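Local coordinates for uncharacterized protein (PDB 6R9N) that senses iron(II) and oxygen for bacterial chemotaxis by stabilizing an iron-peroxy species at a di-iron centre in a metallo-beta-lactamase-like fold, at residues K140-H148 and I205-L216; V41-P51 and I68-S79. One frame throughout, in Å; residues are numbered along the deposited sequence.

Interaction 1: K140-H148 and I205-L216. With FE (Fe (III) ion), chain D.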
# COMPACT_ATOMS: atom_id res chain seq x y z
N LYS A 140 18.81 -6.72 10.84
CA LYS A 140 18.34 -7.63 9.80
C LYS A 140 16.95 -7.21 9.33
O LYS A 140 16.04 -7.07 10.15
CB LYS A 140 18.33 -9.08 10.29
CG LYS A 140 19.68 -9.49 10.91
CD LYS A 140 20.20 -10.81 10.36
N CYS A 141 16.79 -7.08 8.01
CA CYS A 141 15.49 -6.82 7.40
C CYS A 141 14.72 -8.14 7.38
O CYS A 141 15.18 -9.12 6.79
CB CYS A 141 15.66 -6.29 5.98
SG CYS A 141 16.42 -4.62 5.85
N ILE A 142 13.54 -8.15 8.00
CA ILE A 142 12.80 -9.37 8.29
C ILE A 142 11.67 -9.49 7.28
O ILE A 142 10.79 -8.61 7.26
CB ILE A 142 12.26 -9.39 9.73
CG1 ILE A 142 13.39 -9.26 10.75
CG2 ILE A 142 11.42 -10.65 9.98
CD1 ILE A 142 14.57 -10.23 10.53
N PRO A 143 11.65 -10.51 6.43
CA PRO A 143 10.56 -10.66 5.46
C PRO A 143 9.21 -10.71 6.16
O PRO A 143 8.98 -11.53 7.05
CB PRO A 143 10.88 -11.99 4.77
CG PRO A 143 12.33 -12.23 5.02
CD PRO A 143 12.62 -11.62 6.35
N SER A 144 8.29 -9.85 5.72
CA SER A 144 6.97 -9.75 6.35
C SER A 144 5.92 -9.55 5.30
O SER A 144 4.98 -8.77 5.47
CB SER A 144 6.93 -8.62 7.38
OG SER A 144 7.97 -8.76 8.33
N HIS A 145 6.07 -10.27 4.19
CA HIS A 145 5.29 -9.99 3.00
C HIS A 145 3.84 -10.42 3.18
O HIS A 145 3.52 -11.37 3.90
CB HIS A 145 5.93 -10.68 1.79
CG HIS A 145 7.38 -10.33 1.61
ND1 HIS A 145 7.81 -9.03 1.39
CD2 HIS A 145 8.49 -11.09 1.64
CE1 HIS A 145 9.12 -9.02 1.28
NE2 HIS A 145 9.57 -10.26 1.44
N PHE A 146 2.94 -9.69 2.52
CA PHE A 146 1.51 -10.00 2.54
C PHE A 146 0.90 -9.89 3.94
O PHE A 146 -0.14 -10.51 4.23
CB PHE A 146 1.23 -11.38 1.94
CG PHE A 146 1.55 -11.45 0.49
CD1 PHE A 146 0.73 -10.82 -0.43
CD2 PHE A 146 2.69 -12.09 0.05
CE1 PHE A 146 1.04 -10.85 -1.78
CE2 PHE A 146 3.00 -12.13 -1.31
CZ PHE A 146 2.18 -11.52 -2.22
N MET A 147 1.51 -9.06 4.80
CA MET A 147 0.97 -8.81 6.14
C MET A 147 1.02 -7.33 6.50
O MET A 147 1.62 -6.94 7.50
CB MET A 147 1.72 -9.63 7.19
CG MET A 147 1.49 -11.14 7.10
SD MET A 147 2.71 -12.17 7.99
CE MET A 147 2.50 -11.63 9.69
N HIS A 148 0.41 -6.45 5.70
CA HIS A 148 -0.46 -6.74 4.55
C HIS A 148 0.22 -6.60 3.19
O HIS A 148 -0.19 -7.24 2.21
CB HIS A 148 -1.65 -5.78 4.55
CG HIS A 148 -1.25 -4.34 4.56
ND1 HIS A 148 -1.10 -3.59 3.41
CD2 HIS A 148 -0.92 -3.51 5.58
CE1 HIS A 148 -0.74 -2.36 3.72
NE2 HIS A 148 -0.62 -2.29 5.03
N ILE A 205 0.33 -17.37 5.73
CA ILE A 205 1.46 -16.45 5.77
C ILE A 205 1.76 -16.05 7.21
O ILE A 205 2.93 -15.98 7.62
CB ILE A 205 1.21 -15.22 4.87
CG1 ILE A 205 2.51 -14.43 4.70
CG2 ILE A 205 0.13 -14.31 5.44
CD1 ILE A 205 3.64 -15.27 4.07
N VAL A 206 0.72 -15.88 8.01
CA VAL A 206 0.89 -15.38 9.37
C VAL A 206 1.64 -16.39 10.24
O VAL A 206 2.51 -16.01 11.04
CB VAL A 206 -0.49 -15.04 9.94
CG1 VAL A 206 -0.46 -15.15 11.38
CG2 VAL A 206 -0.94 -13.65 9.51
N SER A 207 1.35 -17.68 10.08
CA SER A 207 2.00 -18.68 10.93
C SER A 207 3.44 -18.97 10.53
O SER A 207 4.25 -19.32 11.39
CB SER A 207 1.20 -19.99 10.94
OG SER A 207 1.13 -20.53 9.63
N LYS A 208 3.77 -18.85 9.23
CA LYS A 208 5.16 -18.94 8.80
C LYS A 208 5.98 -17.77 9.36
O LYS A 208 7.13 -17.95 9.77
CB LYS A 208 5.25 -18.96 7.27
CG LYS A 208 6.67 -19.19 6.74
N TRP A 209 5.41 -16.56 9.34
CA TRP A 209 6.09 -15.41 9.93
C TRP A 209 6.39 -15.65 11.40
O TRP A 209 7.52 -15.43 11.85
CB TRP A 209 5.22 -14.16 9.76
CG TRP A 209 5.93 -12.86 10.13
CD1 TRP A 209 6.74 -12.11 9.32
CD2 TRP A 209 5.86 -12.17 11.38
NE1 TRP A 209 7.18 -10.99 9.99
CE2 TRP A 209 6.67 -11.01 11.26
CE3 TRP A 209 5.23 -12.43 12.60
CZ2 TRP A 209 6.83 -10.11 12.30
CZ3 TRP A 209 5.38 -11.53 13.62
CH2 TRP A 209 6.18 -10.38 13.48
N VAL A 210 5.39 -16.07 12.17
CA VAL A 210 5.60 -16.35 13.60
C VAL A 210 6.76 -17.32 13.80
O VAL A 210 7.64 -17.10 14.66
CB VAL A 210 4.31 -16.88 14.24
CG1 VAL A 210 4.65 -17.51 15.57
CG2 VAL A 210 3.29 -15.74 14.41
N GLU A 211 6.77 -18.42 13.03
CA GLU A 211 7.84 -19.41 13.15
C GLU A 211 9.21 -18.80 12.85
O GLU A 211 10.21 -19.13 13.49
CB GLU A 211 7.58 -20.59 12.21
N TYR A 212 9.26 -17.94 11.83
CA TYR A 212 10.50 -17.24 11.50
C TYR A 212 10.91 -16.32 12.64
O TYR A 212 12.06 -16.37 13.11
CB TYR A 212 10.29 -16.44 10.20
CG TYR A 212 11.52 -15.83 9.55
CD1 TYR A 212 12.14 -14.72 10.10
CD2 TYR A 212 12.04 -16.35 8.37
CE1 TYR A 212 13.27 -14.15 9.50
CE2 TYR A 212 13.15 -15.79 7.76
CZ TYR A 212 13.76 -14.68 8.33
OH TYR A 212 14.86 -14.11 7.75
N VAL A 213 9.97 -15.52 13.14
CA VAL A 213 10.31 -14.54 14.15
C VAL A 213 10.70 -15.22 15.46
O VAL A 213 11.64 -14.78 16.13
CB VAL A 213 9.14 -13.56 14.34
CG1 VAL A 213 9.27 -12.78 15.67
CG2 VAL A 213 9.06 -12.61 13.16
N ARG A 214 10.04 -16.33 15.79
CA ARG A 214 10.39 -17.06 17.01
C ARG A 214 11.86 -17.48 17.01
O ARG A 214 12.49 -17.54 18.07
CB ARG A 214 9.48 -18.29 17.16
CG ARG A 214 8.17 -18.02 17.89
CD ARG A 214 7.50 -19.33 18.27
NE ARG A 214 6.08 -19.23 18.63
CZ ARG A 214 5.12 -19.97 18.06
NH1 ARG A 214 3.85 -19.85 18.44
NH2 ARG A 214 5.43 -20.82 17.09
N ARG A 215 12.43 -17.74 15.83
CA ARG A 215 13.83 -18.15 15.77
C ARG A 215 14.76 -16.98 16.05
O ARG A 215 15.85 -17.17 16.60
CB ARG A 215 14.15 -18.75 14.41
CG ARG A 215 13.48 -20.08 14.17
CD ARG A 215 13.93 -20.68 12.84
NE ARG A 215 15.32 -21.14 12.93
CZ ARG A 215 16.37 -20.46 12.47
NH1 ARG A 215 17.59 -20.96 12.60
NH2 ARG A 215 16.20 -19.29 11.87
N LEU A 216 14.39 -15.77 15.63
CA LEU A 216 14.95 -14.62 16.31
C LEU A 216 14.43 -14.67 17.73
O LEU A 216 13.32 -15.13 17.98
CB LEU A 216 14.54 -13.31 15.63
CG LEU A 216 14.41 -13.14 14.12
CD1 LEU A 216 13.44 -12.00 13.86
CD2 LEU A 216 15.74 -12.83 13.48
FE FE D . 0.13 -0.47 6.00
O HOH W 1 17.19 -11.75 7.09
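M147 and V213 sandwich the indole of W209, a thioether methyl on one face and a valine methyl on the other. V213 CG2, one helical turn on, sits over the centre of the ring system, while M147 CE lies on the opposite face, offset toward the rim and 3.7 Å from W209 CG. The sulfur approaches obliquely: M147 SD is 4.5 Å from the centroid of the five-membered ring of W209, 37° off its normal, a Met-aromatic contact. A bend at the last torsion of M147 (chi3 61°) turns CE back over the indole, and its CG packs on I205 CG2 at 3.8 Å.

At the indole edge W209 NE1 donates to S144 OG at 2.9 Å, with the N-H...O angle at 147° and the hydroxyl tilted somewhat from the ring plane. P143 O lies near the same edge, 3.2 Å from W209 CD1, but is badly angled for NE1. Farther along helix 203-215, I142 CG2 meets Y212 CE1 at 4.0 Å, and I142 CD1 and L216 CD1 meet tip to tip at 3.9 Å. The Y212 side chain crosses P143 at about a right angle, P143 CD lying near its hydroxyl end.

Past the type II turn S144-M147, a cis peptide leads into H148, whose NE2 binds iron at 2.2 Å; H80, D82 and D167 complete the protein ligands of that ion. The contact thus fixes the indole by its two faces and its one N-H, satisfies that buried donor, and seats against the helix the turn that delivers an iron ligand.

Interaction 2: V41-P51 and I68-S79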
# COMPACT_ATOMS: atom_id res chain seq x y z
N VAL A 41 20.32 4.92 17.27
CA VAL A 41 21.56 5.68 17.29
C VAL A 41 22.68 4.71 17.61
O VAL A 41 22.55 3.89 18.52
CB VAL A 41 21.51 6.82 18.34
CG1 VAL A 41 22.86 7.55 18.43
CG2 VAL A 41 20.40 7.80 18.01
N ASP A 42 23.76 4.77 16.83
CA ASP A 42 24.85 3.81 16.94
C ASP A 42 26.15 4.57 16.68
O ASP A 42 26.35 5.08 15.57
CB ASP A 42 24.68 2.64 15.96
CG ASP A 42 25.54 1.45 16.31
OD1 ASP A 42 26.73 1.42 15.91
OD2 ASP A 42 25.04 0.52 16.97
N ARG A 43 26.99 4.66 17.71
CA ARG A 43 28.23 5.45 17.65
C ARG A 43 27.96 6.82 17.03
O ARG A 43 28.70 7.28 16.16
CB ARG A 43 29.32 4.70 16.89
CG ARG A 43 29.82 3.45 17.59
CD ARG A 43 30.98 3.73 18.56
NE ARG A 43 32.18 4.21 17.87
NH1 ARG A 43 34.12 3.97 16.65
NH2 ARG A 43 32.90 2.11 17.21
N GLY A 44 26.86 7.45 17.43
CA GLY A 44 26.58 8.79 16.97
C GLY A 44 25.92 8.90 15.62
O GLY A 44 25.70 10.03 15.16
N ARG A 45 25.63 7.79 14.93
CA ARG A 45 24.94 7.83 13.65
C ARG A 45 23.52 7.30 13.82
O ARG A 45 23.25 6.50 14.73
CB ARG A 45 25.69 7.01 12.59
CG ARG A 45 27.21 7.12 12.69
CD ARG A 45 27.68 8.53 12.34
NE ARG A 45 27.03 8.99 11.12
CZ ARG A 45 27.21 10.18 10.57
NH1 ARG A 45 26.56 10.51 9.46
NH2 ARG A 45 28.05 11.05 11.12
N GLY A 46 22.60 7.74 12.95
CA GLY A 46 21.18 7.47 13.12
C GLY A 46 20.59 6.57 12.05
O GLY A 46 21.04 6.56 10.90
N VAL A 47 19.58 5.80 12.44
CA VAL A 47 18.76 5.01 11.52
C VAL A 47 17.30 5.33 11.87
O VAL A 47 16.87 5.11 13.01
CB VAL A 47 19.02 3.50 11.65
CG1 VAL A 47 18.08 2.70 10.74
CG2 VAL A 47 20.50 3.16 11.36
N LEU A 48 16.57 5.87 10.90
CA LEU A 48 15.19 6.32 11.12
C LEU A 48 14.21 5.28 10.59
O LEU A 48 14.29 4.90 9.42
CB LEU A 48 14.98 7.66 10.42
CG LEU A 48 13.74 8.49 10.74
CD1 LEU A 48 13.56 8.66 12.26
CD2 LEU A 48 13.86 9.84 10.03
N LEU A 49 13.26 4.87 11.43
CA LEU A 49 12.29 3.84 11.06
C LEU A 49 10.91 4.45 10.82
O LEU A 49 10.33 5.07 11.73
CB LEU A 49 12.20 2.76 12.13
CG LEU A 49 13.46 2.02 12.56
CD1 LEU A 49 13.13 0.75 13.30
CD2 LEU A 49 14.33 1.70 11.37
N ASP A 50 10.35 4.20 9.62
CA ASP A 50 9.01 4.60 9.19
C ASP A 50 8.65 5.99 9.69
O ASP A 50 7.75 6.16 10.52
CB ASP A 50 7.97 3.58 9.65
CG ASP A 50 7.97 2.34 8.78
OD1 ASP A 50 8.95 2.15 8.01
OD2 ASP A 50 6.99 1.55 8.85
N PRO A 51 9.36 7.01 9.22
CA PRO A 51 9.15 8.36 9.72
C PRO A 51 7.92 9.04 9.13
O PRO A 51 7.71 10.22 9.41
CB PRO A 51 10.43 9.07 9.27
CG PRO A 51 10.69 8.44 7.92
CD PRO A 51 10.23 7.00 8.03
N ILE A 68 20.71 13.27 18.50
CA ILE A 68 21.64 13.20 17.38
C ILE A 68 21.33 14.34 16.42
O ILE A 68 20.18 14.77 16.30
CB ILE A 68 21.54 11.81 16.70
CG1 ILE A 68 22.86 11.41 16.07
CG2 ILE A 68 20.41 11.77 15.68
CD1 ILE A 68 22.79 10.00 15.54
N SER A 69 22.35 14.82 15.74
CA SER A 69 22.12 15.80 14.68
C SER A 69 21.46 15.13 13.49
O SER A 69 21.83 14.03 13.07
CB SER A 69 23.45 16.44 14.27
OG SER A 69 24.05 17.13 15.36
N VAL A 70 20.46 15.81 12.93
CA VAL A 70 19.70 15.23 11.83
C VAL A 70 20.61 15.00 10.63
O VAL A 70 20.35 14.13 9.79
CB VAL A 70 18.50 16.13 11.49
CG1 VAL A 70 18.91 17.24 10.53
CG2 VAL A 70 17.37 15.31 10.90
N ASP A 71 21.69 15.78 10.55
CA ASP A 71 22.85 15.57 9.70
C ASP A 71 23.30 14.11 9.63
O ASP A 71 23.73 13.64 8.58
CB ASP A 71 24.02 16.42 10.22
CG ASP A 71 24.34 17.58 9.33
OD1 ASP A 71 23.85 17.59 8.19
OD2 ASP A 71 25.10 18.48 9.77
N LYS A 72 23.28 13.43 10.77
CA LYS A 72 23.99 12.17 10.92
C LYS A 72 23.09 10.94 10.79
O LYS A 72 23.52 9.83 11.12
CB LYS A 72 24.72 12.16 12.26
CG LYS A 72 25.46 13.46 12.52
CD LYS A 72 26.79 13.23 13.18
CE LYS A 72 27.24 14.49 13.91
NZ LYS A 72 27.67 14.20 15.31
N ILE A 73 21.86 11.12 10.32
CA ILE A 73 21.03 9.99 9.94
C ILE A 73 21.53 9.46 8.60
O ILE A 73 21.40 10.13 7.57
CB ILE A 73 19.55 10.37 9.89
CG1 ILE A 73 19.05 10.62 11.32
CG2 ILE A 73 18.74 9.26 9.22
CD1 ILE A 73 17.77 11.42 11.43
N ASP A 74 22.12 8.27 8.61
CA ASP A 74 22.66 7.65 7.42
C ASP A 74 21.66 6.76 6.71
O ASP A 74 21.82 6.51 5.51
CB ASP A 74 23.88 6.79 7.78
CG ASP A 74 24.98 7.59 8.46
OD1 ASP A 74 25.11 8.79 8.15
OD2 ASP A 74 25.70 7.00 9.30
N THR A 75 20.64 6.27 7.41
CA THR A 75 19.73 5.28 6.87
C THR A 75 18.30 5.61 7.28
O THR A 75 18.05 6.02 8.41
CB THR A 75 20.12 3.88 7.35
OG1 THR A 75 21.37 3.51 6.76
CG2 THR A 75 19.08 2.84 6.95
N ILE A 76 17.37 5.43 6.36
CA ILE A 76 15.94 5.56 6.62
C ILE A 76 15.28 4.28 6.12
O ILE A 76 15.46 3.90 4.96
CB ILE A 76 15.35 6.79 5.93
CG1 ILE A 76 15.94 8.07 6.52
CG2 ILE A 76 13.84 6.80 6.03
CD1 ILE A 76 15.70 9.29 5.66
N PHE A 77 14.54 3.62 7.00
CA PHE A 77 13.95 2.32 6.70
C PHE A 77 12.45 2.50 6.53
O PHE A 77 11.80 3.11 7.39
CB PHE A 77 14.24 1.34 7.82
CG PHE A 77 13.55 0.01 7.67
CD1 PHE A 77 14.17 -1.04 6.98
CD2 PHE A 77 12.30 -0.21 8.25
CE1 PHE A 77 13.56 -2.26 6.87
CE2 PHE A 77 11.68 -1.43 8.14
CZ PHE A 77 12.30 -2.46 7.44
N PHE A 78 11.91 2.00 5.42
CA PHE A 78 10.48 2.01 5.13
C PHE A 78 10.00 0.56 5.16
O PHE A 78 10.41 -0.24 4.30
CB PHE A 78 10.18 2.61 3.75
CG PHE A 78 10.34 4.09 3.65
CD1 PHE A 78 10.67 4.86 4.74
CD2 PHE A 78 10.13 4.72 2.45
CE1 PHE A 78 10.81 6.23 4.63
CE2 PHE A 78 10.26 6.10 2.33
CZ PHE A 78 10.61 6.85 3.43
N SER A 79 9.12 0.23 6.11
CA SER A 79 8.62 -1.14 6.17
C SER A 79 7.88 -1.51 4.88
O SER A 79 7.98 -2.65 4.41
CB SER A 79 7.72 -1.34 7.40
OG SER A 79 6.57 -0.51 7.35
O HOH W 2 26.39 12.18 17.28
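The guanidinium of R45 has K72 CB over the centre of one face, 3.6 Å from R45 CZ, and the carboxylate of D74 at its edge. The two charged planes are nearly coplanar, 14° apart, and the grip is side-on: R45 NE donates to D74 OD2 at 3.0 Å, and R45 NH1 to D74 OD1 at 2.6 Å in an almost straight bond to the syn lone pair. Bends at chi2 (-68°) and chi3 (-47°) fold the arginine round so that NE and NH1 face the carboxylate.

Strands 45-49 and 73-77 run parallel, as the strands of a right-handed beta-alpha-beta crossover through helix 57-65. A beta bulge shifts the register between G46 and V47: G46 N donates to K72 O and D74 N to G46 O, after which L48 bonds to T75 O and F77 N in regular fashion. The strands come closest at G46, whose CA is 4.1 Å from I73 CA, and the I73 side chain lies where a CB of G46 would be. V47 and T75 point the same way, side by side, on the face that also carries L49 and F77; there L49 CD2 packs on F77 CB at 3.6 Å. On the other face L48 CB meets I76 CG1; just beyond the strands P51 CD rests against F78 CE1 at 3.5 Å.

At the C-terminal ends of the strands D50 holds S79 with both carboxylate oxygens: S79 N gives to D50 OD1 at 2.7 Å and S79 OG to D50 OD2, each on a syn lone pair. The R45-D74 salt bridge thus clasps the start of the strand pair, while at its far end D50 holds the chain just before the iron ligand H80, an arrangement consistent with a second-shell role.

How the interactions relate
From the N terminus, interaction 2 comes first: 41-51 and 68-79 close a short loop containing helix 57-65, and with it the beta-alpha-beta unit of the seven-stranded sheet. Interaction 1 opens only later, when 140-148, leaving the six-stranded sheet, meets helix 203-215 across a 56-residue loop. The two therefore follow in series, neither nesting nor crossing, and lie on opposite sides of the chain's centre, their centres about 24 Å apart. They still touch, where C141 SG packs on F77 CE1 at 3.9 Å, joining the two sheets. Both lead toward the metal centre: 68-79 runs into H80, and 140-148 ends in H148, ligands of the same iron.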